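Local coordinates for ChrR-like cupin domain-containing protein (Ralstonia eutropha, PDB 3CJX) that is of unknown function but has a cupin-like fold, a small beta-sandwich related to the ChrR cupin domains, at residues W141-I146 with L153-A158; H18-A23 with V45-F50. All coordinates share one frame; numbering follows the deposited sequence.

Interaction 1: W141-I146 with L153-A158; sequences WVDRAI and LRYIAA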
# COMPACT_ATOMS: atom_id res chain seq x y z
N TRP A 141 11.02 -0.62 5.47
CA TRP A 141 10.59 -1.99 5.71
C TRP A 141 10.75 -2.82 4.45
O TRP A 141 11.21 -3.96 4.51
CB TRP A 141 9.14 -2.10 6.19
CG TRP A 141 8.74 -3.53 6.40
CD1 TRP A 141 8.91 -4.27 7.53
CD2 TRP A 141 8.17 -4.40 5.43
NE1 TRP A 141 8.45 -5.54 7.33
CE2 TRP A 141 8.01 -5.65 6.04
CE3 TRP A 141 7.78 -4.24 4.10
CZ2 TRP A 141 7.46 -6.73 5.38
CZ3 TRP A 141 7.23 -5.31 3.44
CH2 TRP A 141 7.07 -6.54 4.08
N VAL A 142 10.39 -2.24 3.30
CA VAL A 142 10.52 -2.96 2.02
C VAL A 142 11.97 -3.43 1.79
O VAL A 142 12.21 -4.62 1.56
CB VAL A 142 10.09 -2.09 0.79
CG1 VAL A 142 10.63 -2.70 -0.53
CG2 VAL A 142 8.56 -1.87 0.77
N ASP A 143 12.91 -2.50 1.88
CA ASP A 143 14.32 -2.82 1.64
C ASP A 143 14.83 -3.84 2.64
O ASP A 143 15.65 -4.69 2.29
CB ASP A 143 15.19 -1.55 1.65
CG ASP A 143 14.92 -0.65 0.45
OD1 ASP A 143 14.57 -1.17 -0.64
OD2 ASP A 143 15.10 0.60 0.60
N ARG A 144 14.35 -3.76 3.88
CA ARG A 144 14.70 -4.74 4.91
C ARG A 144 14.04 -6.07 4.61
O ARG A 144 14.64 -7.13 4.81
CB ARG A 144 14.30 -4.24 6.32
CG ARG A 144 13.98 -5.34 7.41
CD ARG A 144 13.83 -4.79 8.86
NE ARG A 144 13.22 -3.45 8.90
CZ ARG A 144 13.89 -2.29 8.92
NH1 ARG A 144 15.23 -2.24 8.95
NH2 ARG A 144 13.21 -1.14 8.93
N ALA A 145 12.79 -6.03 4.13
CA ALA A 145 12.04 -7.25 3.83
C ALA A 145 12.69 -8.01 2.68
O ALA A 145 12.75 -9.23 2.70
CB ALA A 145 10.59 -6.93 3.53
N ILE A 146 13.17 -7.26 1.68
CA ILE A 146 13.83 -7.85 0.52
C ILE A 146 15.06 -8.64 0.96
O ILE A 146 15.29 -9.74 0.48
CB ILE A 146 14.22 -6.78 -0.53
CG1 ILE A 146 12.96 -6.25 -1.24
CG2 ILE A 146 15.15 -7.35 -1.59
CD1 ILE A 146 13.21 -5.08 -2.21
N LEU A 153 13.23 -9.33 -5.95
CA LEU A 153 12.36 -8.36 -6.62
C LEU A 153 13.02 -7.00 -6.77
O LEU A 153 14.00 -6.69 -6.09
CB LEU A 153 11.06 -8.30 -5.80
CG LEU A 153 10.25 -7.13 -5.30
CD1 LEU A 153 9.25 -7.76 -4.38
CD2 LEU A 153 11.05 -6.09 -4.53
N ARG A 154 12.50 -6.21 -7.71
CA ARG A 154 12.95 -4.84 -7.96
C ARG A 154 11.74 -3.96 -8.07
O ARG A 154 10.69 -4.42 -8.52
CB ARG A 154 13.67 -4.72 -9.30
CG ARG A 154 14.88 -5.59 -9.50
CD ARG A 154 15.58 -5.21 -10.81
NE ARG A 154 14.69 -5.32 -11.97
CZ ARG A 154 14.96 -4.87 -13.19
NH1 ARG A 154 16.11 -4.24 -13.46
NH2 ARG A 154 14.07 -5.02 -14.16
N TYR A 155 11.89 -2.69 -7.68
CA TYR A 155 10.81 -1.71 -7.79
C TYR A 155 11.42 -0.35 -8.21
O TYR A 155 12.63 -0.19 -8.25
CB TYR A 155 10.00 -1.62 -6.48
CG TYR A 155 10.79 -1.08 -5.31
CD1 TYR A 155 11.52 -1.93 -4.50
CD2 TYR A 155 10.80 0.28 -5.01
CE1 TYR A 155 12.25 -1.46 -3.43
CE2 TYR A 155 11.53 0.78 -3.94
CZ TYR A 155 12.26 -0.10 -3.16
OH TYR A 155 13.02 0.34 -2.10
N ILE A 156 10.56 0.61 -8.55
CA ILE A 156 11.02 1.91 -8.99
C ILE A 156 11.02 2.89 -7.82
O ILE A 156 10.07 2.92 -7.04
CB ILE A 156 10.12 2.46 -10.09
CG1 ILE A 156 9.95 1.44 -11.21
CG2 ILE A 156 10.68 3.78 -10.62
CD1 ILE A 156 11.21 0.98 -11.78
N ALA A 157 12.09 3.68 -7.71
CA ALA A 157 12.23 4.63 -6.63
C ALA A 157 12.77 5.95 -7.14
O ALA A 157 13.61 5.98 -8.01
CB ALA A 157 13.17 4.07 -5.57
N ALA A 158 12.25 7.05 -6.60
CA ALA A 158 12.69 8.39 -6.97
C ALA A 158 13.82 8.77 -6.02
O ALA A 158 13.68 8.59 -4.81
CB ALA A 158 11.54 9.37 -6.88

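Interaction 2: H18-A23 with V45-F50; sequences HPFLKA and VMRASF. With SO4 (sulfate ion), chain I.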
# COMPACT_ATOMS: atom_id res chain seq x y z
N HIS A 18 7.99 -12.72 -8.91
CA HIS A 18 8.59 -12.84 -7.58
C HIS A 18 7.48 -12.89 -6.56
O HIS A 18 6.42 -12.32 -6.79
CB HIS A 18 9.48 -11.62 -7.25
CG HIS A 18 10.57 -11.40 -8.25
ND1 HIS A 18 11.77 -12.08 -8.20
CD2 HIS A 18 10.64 -10.61 -9.34
CE1 HIS A 18 12.53 -11.71 -9.22
NE2 HIS A 18 11.87 -10.81 -9.92
N PRO A 19 7.72 -13.56 -5.42
CA PRO A 19 6.67 -13.58 -4.41
C PRO A 19 6.53 -12.24 -3.72
O PRO A 19 7.47 -11.47 -3.70
CB PRO A 19 7.15 -14.63 -3.41
CG PRO A 19 8.60 -14.72 -3.59
CD PRO A 19 8.91 -14.31 -4.99
N PHE A 20 5.34 -11.97 -3.18
CA PHE A 20 5.11 -10.73 -2.45
C PHE A 20 5.95 -10.72 -1.17
O PHE A 20 6.33 -11.76 -0.64
CB PHE A 20 3.63 -10.56 -2.08
CG PHE A 20 2.76 -10.02 -3.19
CD1 PHE A 20 2.84 -10.50 -4.48
CD2 PHE A 20 1.80 -9.05 -2.91
CE1 PHE A 20 2.01 -9.99 -5.48
CE2 PHE A 20 0.96 -8.55 -3.90
CZ PHE A 20 1.07 -9.02 -5.19
N LEU A 21 6.26 -9.51 -0.71
CA LEU A 21 6.96 -9.34 0.55
C LEU A 21 5.90 -9.63 1.61
O LEU A 21 4.79 -9.09 1.54
CB LEU A 21 7.49 -7.90 0.67
CG LEU A 21 8.47 -7.48 -0.43
CD1 LEU A 21 8.88 -6.02 -0.27
CD2 LEU A 21 9.68 -8.42 -0.41
N LYS A 22 6.20 -10.50 2.56
CA LYS A 22 5.21 -10.92 3.55
C LYS A 22 5.18 -10.11 4.85
O LYS A 22 6.21 -9.62 5.31
CB LYS A 22 5.38 -12.40 3.84
CG LYS A 22 5.39 -13.24 2.54
CD LYS A 22 4.65 -14.55 2.69
CE LYS A 22 4.26 -15.23 1.35
NZ LYS A 22 4.96 -14.79 0.09
N ALA A 23 3.97 -9.93 5.38
CA ALA A 23 3.76 -9.28 6.66
C ALA A 23 4.35 -7.89 6.81
O ALA A 23 5.21 -7.69 7.66
CB ALA A 23 4.29 -10.19 7.78
N VAL A 45 3.00 3.70 -5.22
CA VAL A 45 2.08 2.92 -6.02
C VAL A 45 2.42 1.48 -5.67
O VAL A 45 3.54 1.05 -5.90
CB VAL A 45 2.24 3.21 -7.52
CG1 VAL A 45 1.21 2.40 -8.34
CG2 VAL A 45 2.10 4.70 -7.76
N MSE A 46 1.48 0.75 -5.07
CA MSE A 46 1.73 -0.62 -4.61
C MSE A 46 0.63 -1.60 -4.97
O MSE A 46 -0.51 -1.22 -5.23
CB MSE A 46 1.75 -0.65 -3.08
CG MSE A 46 2.47 0.47 -2.34
SE MSE A 46 4.39 0.32 -2.39
CE MSE A 46 4.90 1.39 -3.87
N ARG A 47 0.97 -2.87 -4.93
CA ARG A 47 0.02 -3.96 -5.05
C ARG A 47 -0.01 -4.56 -3.66
O ARG A 47 1.07 -4.83 -3.10
CB ARG A 47 0.51 -5.02 -6.02
CG ARG A 47 0.12 -4.80 -7.44
CD ARG A 47 -1.22 -5.39 -7.84
NE ARG A 47 -1.29 -6.85 -7.82
CZ ARG A 47 -1.89 -7.61 -6.91
NH1 ARG A 47 -2.53 -7.07 -5.87
NH2 ARG A 47 -1.88 -8.93 -7.03
N ALA A 48 -1.20 -4.75 -3.09
CA ALA A 48 -1.35 -5.39 -1.78
C ALA A 48 -2.17 -6.67 -1.93
O ALA A 48 -3.02 -6.78 -2.81
CB ALA A 48 -2.01 -4.45 -0.78
N SER A 49 -1.87 -7.66 -1.09
CA SER A 49 -2.59 -8.94 -1.07
C SER A 49 -3.01 -9.18 0.39
O SER A 49 -2.18 -9.44 1.25
CB SER A 49 -1.73 -10.08 -1.60
OG SER A 49 -2.49 -11.27 -1.70
N PHE A 50 -4.31 -9.05 0.64
CA PHE A 50 -4.84 -9.17 1.98
C PHE A 50 -5.50 -10.49 2.31
O PHE A 50 -6.30 -11.01 1.53
CB PHE A 50 -5.84 -8.07 2.21
CG PHE A 50 -5.28 -6.70 2.11
CD1 PHE A 50 -4.65 -6.12 3.20
CD2 PHE A 50 -5.43 -5.97 0.96
CE1 PHE A 50 -4.16 -4.84 3.12
CE2 PHE A 50 -4.94 -4.69 0.87
CZ PHE A 50 -4.30 -4.12 1.95
S SO4 I . 12.70 -14.73 -6.06
O1 SO4 I . 12.29 -14.70 -4.65
O2 SO4 I . 11.56 -14.94 -6.96
O3 SO4 I . 13.66 -15.82 -6.26
O4 SO4 I . 13.31 -13.45 -6.38

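Interaction 1: W141-I146 with L153-A158
Val142 starts the contact from the buried side of helix 135-148, sending CG1 to the ring of Tyr155, where it lies 3.5 Å from CE1. This methyl stands anti to the backbone N (chi1 163°) and approaches the ring obliquely. One residue on, Asp143 makes the polar link: Tyr155 OH donates a hydrogen bond of 2.6 Å to Asp143 OD1. The hydroxyl comes in on the syn side of the carboxylate, 29° out of its plane, and the carboxylate and ring planes are themselves turned 24° apart. Lys139, a turn earlier on the helix, forms a salt bridge with Asp143 OD2 and a weak hydrogen bond with Tyr155 OH, so its charge would probably favour the ionised carboxylate. A turn further along, Ile146 meets two partners with its CD1. It touches Leu153 CD2 at 3.3 Å, their side chains crossing at about a right angle, and reaches the edge of the Tyr155 ring, near its plane, with 3.9 Å from CD1 to CE1. Leu153 also touches Phe33 and Tyr155 touches Pro34, both of strand 30-38. The chain thus leaves helix 135-148, turns back and adds strand 156-157 parallel to strand 30-38, at the edge of one sheet of the cupin-like fold.

Interaction 2: H18-A23 with V45-F50
Phe20 reaches strand 43-50 with the far end of its ring, which meets Arg47 and Ser49. Its CZ lies over one face of the Arg47 guanidinium, toward the rim, 3.5 Å from NH2. The two planes are 65° apart, and the guanidinium carbon sits at the edge of the phenyl ring, so the groups do not stack flat. Bends at chi2 and chi3 (-88° and -66°) fold the Arg47 chain back to put its guanidinium there. Further along the strand Ser49 offers its CB, 3.9 Å from Phe20 CE2, while its hydroxyl is hydrogen-bonded to Glu111 and Gln109. Glu111 also forms a salt bridge with Arg47 NH1, fixing the guanidinium against the sheet. The looser, solvent side belongs to Lys22 and His18. The NZ of exposed Lys22 makes a weak hydrogen bond of 3.4 Å to Phe20 O, and partly exposed His18 turns to a sulfate, probably from the crystallisation liquor, with ND1 donating to its O4 at 2.7 Å and, weakly, to its O2. Phe20 also meets Phe33 of strand 30-38 edge-to-face. The loop thus lies against the sheet where strand 43-50 runs between strands 30-38 and 110-117, with Leu21 packing on helix 135-148.

The centres of interactions 1 and 2 are 11 Å apart, and the loop 18-23 joins them by packing against helix 135-148. Trp141 packs on Leu21, and Val142 CG1, which meets Tyr155 in interaction 1, is 3.8 Å from Leu21 CD1. Both contacts reach the same sheet: interaction 1 just before edge strand 156-157, interaction 2 at strand 43-50, with strand 30-38 between these two strands and its Phe33 common to both contacts. The sulfate bound by His18 also accepts a hydrogen bond from Gly152 N and lies about 6 Å, between nearest atoms, from the Leu153 side chain, which brings it near interaction 1 as well.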